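Long-range contacts in uncharacterized hypothetical protein (Parabacteroides merdae, PDB 4EI0), which is of unknown function, a DUF4466-family protein built mainly of antiparallel beta-sheets: residues D152-S158 against G172-I177; Q241-L245 against V305-R309. All coordinates share one frame; numbering follows the deposited sequence.

Interaction 1: D152-S158 against G172-I177; sequences DMAKNLS and GEAVHI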
loop_
_atom_site.group_PDB
_atom_site.type_symbol
_atom_site.label_atom_id
_atom_site.label_comp_id
_atom_site.label_asym_id
_atom_site.label_seq_id
_atom_site.Cartn_x
_atom_site.Cartn_y
_atom_site.Cartn_z
ATOM N N ASP B 152 17.008 -28.019 -20.913
ATOM C CA ASP B 152 16.547 -27.050 -21.893
ATOM C C ASP B 152 15.070 -27.219 -22.073
ATOM O O ASP B 152 14.541 -28.331 -21.902
ATOM C CB ASP B 152 17.209 -27.290 -23.239
ATOM C CG ASP B 152 18.630 -26.731 -23.310
ATOM O OD1 ASP B 152 18.795 -25.514 -23.145
ATOM O OD2 ASP B 152 19.584 -27.515 -23.547
HETATM N N MSE B 153 14.389 -26.136 -22.428
HETATM C CA MSE B 153 12.973 -26.180 -22.698
HETATM C C MSE B 153 12.577 -25.302 -23.890
HETATM O O MSE B 153 13.036 -24.170 -24.010
HETATM C CB MSE B 153 12.236 -25.728 -21.421
HETATM C CG MSE B 153 10.813 -25.530 -21.685
HETATM SE SE MSE B 153 9.792 -25.323 -20.015
HETATM C CE MSE B 153 10.600 -23.660 -19.257
ATOM N N ALA B 154 11.705 -25.808 -24.757
ATOM C CA ALA B 154 11.211 -25.059 -25.943
ATOM C C ALA B 154 9.699 -25.246 -25.939
ATOM O O ALA B 154 9.225 -26.386 -25.843
ATOM C CB ALA B 154 11.832 -25.634 -27.201
ATOM N N LYS B 155 8.925 -24.164 -26.025
ATOM C CA LYS B 155 7.492 -24.241 -25.896
ATOM C C LYS B 155 6.768 -23.794 -27.141
ATOM O O LYS B 155 7.260 -22.976 -27.893
ATOM C CB LYS B 155 6.999 -23.388 -24.738
ATOM C CG LYS B 155 7.482 -23.836 -23.389
ATOM C CD LYS B 155 7.113 -22.812 -22.332
ATOM C CE LYS B 155 5.589 -22.740 -22.172
ATOM N NZ LYS B 155 5.212 -22.062 -20.904
ATOM N N ASN B 156 5.602 -24.386 -27.348
ATOM C CA ASN B 156 4.660 -23.998 -28.377
ATOM C C ASN B 156 5.248 -23.917 -29.748
ATOM O O ASN B 156 5.113 -22.917 -30.422
ATOM C CB ASN B 156 3.970 -22.693 -27.965
ATOM C CG ASN B 156 3.305 -22.811 -26.602
ATOM O OD1 ASN B 156 3.609 -22.045 -25.682
ATOM N ND2 ASN B 156 2.462 -23.818 -26.438
ATOM N N LEU B 157 5.873 -25.005 -30.179
ATOM C CA LEU B 157 6.434 -25.102 -31.516
ATOM C C LEU B 157 5.426 -25.744 -32.468
ATOM O O LEU B 157 4.695 -26.642 -32.095
ATOM C CB LEU B 157 7.711 -25.939 -31.508
ATOM C CG LEU B 157 8.798 -25.285 -30.665
ATOM C CD1 LEU B 157 9.667 -26.296 -29.946
ATOM C CD2 LEU B 157 9.608 -24.350 -31.545
ATOM N N SER B 158 5.448 -25.319 -33.725
ATOM C CA SER B 158 4.511 -25.772 -34.713
ATOM C C SER B 158 5.044 -26.946 -35.513
ATOM O O SER B 158 6.142 -26.920 -36.037
ATOM C CB SER B 158 4.119 -24.591 -35.620
ATOM O OG SER B 158 3.357 -25.041 -36.700
ATOM N N GLY B 172 21.664 -25.806 -26.926
ATOM C CA GLY B 172 20.745 -24.842 -26.320
ATOM C C GLY B 172 19.320 -24.867 -26.804
ATOM O O GLY B 172 18.566 -23.986 -26.439
ATOM N N GLU B 173 18.918 -25.889 -27.561
ATOM C CA GLU B 173 17.576 -25.940 -28.154
ATOM C C GLU B 173 16.948 -27.284 -27.823
ATOM O O GLU B 173 17.395 -28.267 -28.344
ATOM C CB GLU B 173 17.656 -25.831 -29.675
ATOM C CG GLU B 173 17.436 -24.468 -30.310
ATOM C CD GLU B 173 17.272 -24.563 -31.837
ATOM O OE1 GLU B 173 18.257 -24.849 -32.541
ATOM O OE2 GLU B 173 16.149 -24.387 -32.344
ATOM N N ALA B 174 15.907 -27.323 -26.979
ATOM C CA ALA B 174 15.332 -28.605 -26.521
ATOM C C ALA B 174 14.881 -29.464 -27.690
ATOM O O ALA B 174 15.043 -30.675 -27.686
ATOM C CB ALA B 174 14.171 -28.360 -25.553
ATOM N N VAL B 175 14.342 -28.814 -28.702
ATOM C CA VAL B 175 13.967 -29.453 -29.983
ATOM C C VAL B 175 14.044 -28.400 -31.035
ATOM O O VAL B 175 13.858 -27.207 -30.710
ATOM C CB VAL B 175 12.534 -30.050 -29.956
ATOM C CG1 VAL B 175 11.468 -28.976 -29.997
ATOM C CG2 VAL B 175 12.377 -31.026 -31.107
ATOM N N HIS B 176 14.295 -28.816 -32.265
ATOM C CA HIS B 176 14.181 -27.931 -33.426
ATOM C C HIS B 176 13.398 -28.635 -34.479
ATOM O O HIS B 176 13.621 -29.804 -34.712
ATOM C CB HIS B 176 15.574 -27.534 -33.944
ATOM C CG HIS B 176 15.535 -26.492 -35.055
ATOM N ND1 HIS B 176 15.547 -25.158 -34.816
ATOM C CD2 HIS B 176 15.388 -26.641 -36.421
ATOM C CE1 HIS B 176 15.491 -24.506 -36.005
ATOM N NE2 HIS B 176 15.358 -25.408 -36.967
ATOM N N ILE B 177 12.462 -27.935 -35.118
ATOM C CA ILE B 177 11.632 -28.508 -36.184
ATOM C C ILE B 177 12.187 -28.021 -37.520
ATOM O O ILE B 177 12.141 -26.847 -37.815
ATOM C CB ILE B 177 10.132 -28.072 -36.096
ATOM C CG1 ILE B 177 9.557 -28.160 -34.659
ATOM C CG2 ILE B 177 9.326 -28.878 -37.070
ATOM C CD1 ILE B 177 9.688 -29.507 -33.996
HETATM O O HOH W 1 15.302 -24.738 -25.722
#

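Interaction 2: Q241-L245 against V305-R309; sequences QDRQL and VSVKR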
loop_
_atom_site.group_PDB
_atom_site.type_symbol
_atom_site.label_atom_id
_atom_site.label_comp_id
_atom_site.label_asym_id
_atom_site.label_seq_id
_atom_site.Cartn_x
_atom_site.Cartn_y
_atom_site.Cartn_z
ATOM N N GLN B 241 1.205 -34.120 -17.428
ATOM C CA GLN B 241 1.228 -32.707 -17.737
ATOM C C GLN B 241 2.356 -32.136 -16.914
ATOM O O GLN B 241 2.745 -32.663 -15.886
ATOM C CB GLN B 241 -0.139 -32.014 -17.554
ATOM C CG GLN B 241 -1.123 -32.471 -18.645
ATOM C CD GLN B 241 -2.458 -31.717 -18.731
ATOM O OE1 GLN B 241 -2.780 -31.149 -19.770
ATOM N NE2 GLN B 241 -3.238 -31.728 -17.658
ATOM N N ASP B 242 2.951 -31.111 -17.442
ATOM C CA ASP B 242 4.007 -30.463 -16.763
ATOM C C ASP B 242 3.574 -29.002 -16.747
ATOM O O ASP B 242 3.123 -28.461 -17.767
ATOM C CB ASP B 242 5.286 -30.719 -17.551
ATOM C CG ASP B 242 6.451 -29.907 -17.041
ATOM O OD1 ASP B 242 6.431 -28.679 -17.188
ATOM O OD2 ASP B 242 7.358 -30.515 -16.452
ATOM N N ARG B 243 3.681 -28.375 -15.598
ATOM C CA ARG B 243 3.136 -27.013 -15.437
ATOM C C ARG B 243 3.883 -26.003 -16.328
ATOM O O ARG B 243 3.282 -25.070 -16.866
ATOM C CB ARG B 243 3.218 -26.577 -13.960
ATOM C CG ARG B 243 2.049 -25.772 -13.390
ATOM C CD ARG B 243 1.493 -24.729 -14.352
ATOM N NE ARG B 243 0.625 -23.756 -13.679
ATOM C CZ ARG B 243 0.239 -22.590 -14.204
ATOM N NH1 ARG B 243 0.655 -22.196 -15.408
ATOM N NH2 ARG B 243 -0.561 -21.797 -13.503
ATOM N N GLN B 244 5.170 -26.227 -16.538
ATOM C CA GLN B 244 5.958 -25.334 -17.393
ATOM C C GLN B 244 5.662 -25.569 -18.844
ATOM O O GLN B 244 5.657 -24.654 -19.635
ATOM C CB GLN B 244 7.464 -25.491 -17.095
ATOM C CG GLN B 244 7.791 -25.018 -15.713
ATOM C CD GLN B 244 9.179 -25.367 -15.217
ATOM O OE1 GLN B 244 9.632 -26.513 -15.301
ATOM N NE2 GLN B 244 9.804 -24.409 -14.546
ATOM N N LEU B 245 5.432 -26.819 -19.231
ATOM C CA LEU B 245 5.185 -27.092 -20.642
ATOM C C LEU B 245 3.746 -26.821 -21.100
ATOM O O LEU B 245 3.524 -26.582 -22.283
ATOM C CB LEU B 245 5.562 -28.553 -20.977
ATOM C CG LEU B 245 7.040 -28.950 -20.866
ATOM C CD1 LEU B 245 7.115 -30.444 -21.031
ATOM C CD2 LEU B 245 7.867 -28.251 -21.904
ATOM N N VAL B 305 3.737 -28.534 -30.052
ATOM C CA VAL B 305 4.492 -29.318 -29.069
ATOM C C VAL B 305 5.313 -28.395 -28.193
ATOM O O VAL B 305 5.652 -27.297 -28.601
ATOM C CB VAL B 305 5.390 -30.394 -29.734
ATOM C CG1 VAL B 305 4.599 -31.290 -30.676
ATOM C CG2 VAL B 305 6.555 -29.762 -30.474
ATOM N N SER B 306 5.594 -28.853 -26.990
ATOM C CA SER B 306 6.544 -28.250 -26.079
ATOM C C SER B 306 7.458 -29.357 -25.525
ATOM O O SER B 306 7.003 -30.452 -25.283
ATOM C CB SER B 306 5.786 -27.594 -24.945
ATOM O OG SER B 306 4.890 -26.620 -25.471
ATOM N N VAL B 307 8.731 -29.069 -25.303
ATOM C CA VAL B 307 9.743 -30.126 -25.022
ATOM C C VAL B 307 10.662 -29.684 -23.920
ATOM O O VAL B 307 11.103 -28.537 -23.911
ATOM C CB VAL B 307 10.575 -30.438 -26.295
ATOM C CG1 VAL B 307 11.701 -31.451 -26.043
ATOM C CG2 VAL B 307 9.684 -30.853 -27.451
ATOM N N LYS B 308 10.895 -30.568 -22.957
ATOM C CA LYS B 308 12.013 -30.498 -22.047
ATOM C C LYS B 308 13.040 -31.503 -22.507
ATOM O O LYS B 308 12.681 -32.610 -22.921
ATOM C CB LYS B 308 11.605 -30.809 -20.642
ATOM C CG LYS B 308 10.998 -29.619 -19.927
ATOM C CD LYS B 308 10.440 -29.952 -18.563
ATOM C CE LYS B 308 10.037 -28.707 -17.758
ATOM N NZ LYS B 308 9.520 -29.056 -16.411
ATOM N N ARG B 309 14.307 -31.094 -22.506
ATOM C CA ARG B 309 15.441 -32.015 -22.893
ATOM C C ARG B 309 16.505 -32.007 -21.810
ATOM O O ARG B 309 16.744 -30.976 -21.173
ATOM C CB ARG B 309 16.023 -31.565 -24.219
ATOM C CG ARG B 309 17.116 -32.474 -24.777
ATOM C CD ARG B 309 17.848 -31.890 -25.971
ATOM N NE ARG B 309 18.639 -30.733 -25.610
ATOM C CZ ARG B 309 19.431 -30.049 -26.437
ATOM N NH1 ARG B 309 19.583 -30.421 -27.695
ATOM N NH2 ARG B 309 20.083 -28.976 -25.979
#

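Interaction 1: D152-S158 against G172-I177
The carboxylate of Asp-152 presents one face to the loop at Gly-172: Gly-172 C stands over that face, 4.0 Å from Asp-152 CG, with CA displaced toward its rim. The oxygens are engaged elsewhere, OD2 in a salt bridge to Arg-309 and OD1 in one to Arg-121. The other flat group, the His-176 imidazole, takes Glu-173 OE2 at its edge; ND1 donates over 2.7 Å, with the acceptor 8° out of the ring plane and using its syn lone pair, the geometry of a His-carboxylate bond. Asp-152 belongs to strand 152-159, at the edge of a five-stranded antiparallel sheet within this chain and interrupted by a G1 beta bulge in which Asn-156 and Leu-157 both face Val-305. Residues 172-177 run in nearly the same direction, 19° apart, but no direct hydrogen bond joins the segments, and the loop leading into strand 176-178 packs against the outermost strand through side chains and one water. Ala-174 carries much of that packing: its CB lies 3.6 Å from Ala-154 N and 4.0 Å from Ala-154 CB. At the bulge, Leu-157 and Val-175 pass in opposite senses; their 3.2 Å approach, Leu-157 CD1 to Val-175 CG1, is shorter than normal carbon contact and doubtful in detail; the leucine chi2 of 145° is also unusual. Replacing Asp-152 by an alanine would probably leave Arg-309 and Arg-121 without their shared carboxylate and open a gap beside Gly-172. A water bridges the segments, accepting from Ala-174 N at 2.9 Å and donating weakly to Met-153 O.

Interaction 2: Q241-L245 against V305-R309
Lys-308 reaches from its strand to the start of the short helix 243-246 and ends between two acceptors: NZ lies 2.6 Å from Asp-242 OD2, in a salt bridge, and 2.8 Å from Gln-244 OE1. Its chain is extended at every bond beyond CG, so the ammonium is held at full stretch; Ile-254 O accepts a further bond from it. The buried charge is thus met by one carboxylate and two neutral oxygens. Asp-242 comes from the opposite direction, and NZ meets OD2 on its syn side, somewhat out of the carboxylate plane. Gln-244, also extended beyond CG, crosses the lysine at about a right angle; its OE1 receives NZ in the carbonyl plane with a C=O...donor angle of 150°, while NE2 is taken up by Pro-29 O.

The two carboxylate oxygens of Asp-242 divide their work. With CG anti to the backbone N (chi1 171°), the group folds back over the helix start, where OD1 accepts from Leu-245 N at 2.9 Å (N-H...O 149°) and weakly from Gln-244 N, while OD2 takes Ile-254 N besides the lysine. These donors and the helix end would probably stabilise the charged carboxylate.

Nearer the strand backbone the contact is mostly van der Waals packing. Leu-245 lies slantwise against the lysine stem, CD2 3.9 Å from Lys-308 CG, and the same methyl sits 3.6 Å from Val-307 N and 3.7 Å from Ser-306 CB. Ser-306 OG finds its partner in Asn-296 of the adjacent strand. The arrangement is that of an aspartate N-cap whose second oxygen forms a buried salt bridge, tying a short helix to the face of an antiparallel sheet.

Interactions 1 and 2, with centres about 9 Å apart, meet on neighbouring antiparallel strands of one sheet. The pairing is direct: Ala-154 O lies 2.8 Å from Val-307 N, and Leu-157 N the same distance from Val-305 O, at the bulge itself. Segments 172-177 and 241-245 cover opposite faces of this strand pair: Val-175 touches Val-307 on one, whereas Leu-245 reaches Ser-306 and Lys-308 on the other and also touches Met-153. Two further approaches join the contacts, Lys-155 NZ to Gln-244 O at 2.9 Å and Glu-173 O to Arg-309 NH1 at 3.1 Å. With the function unknown and no site assigned, the relation can be read only as sheet architecture.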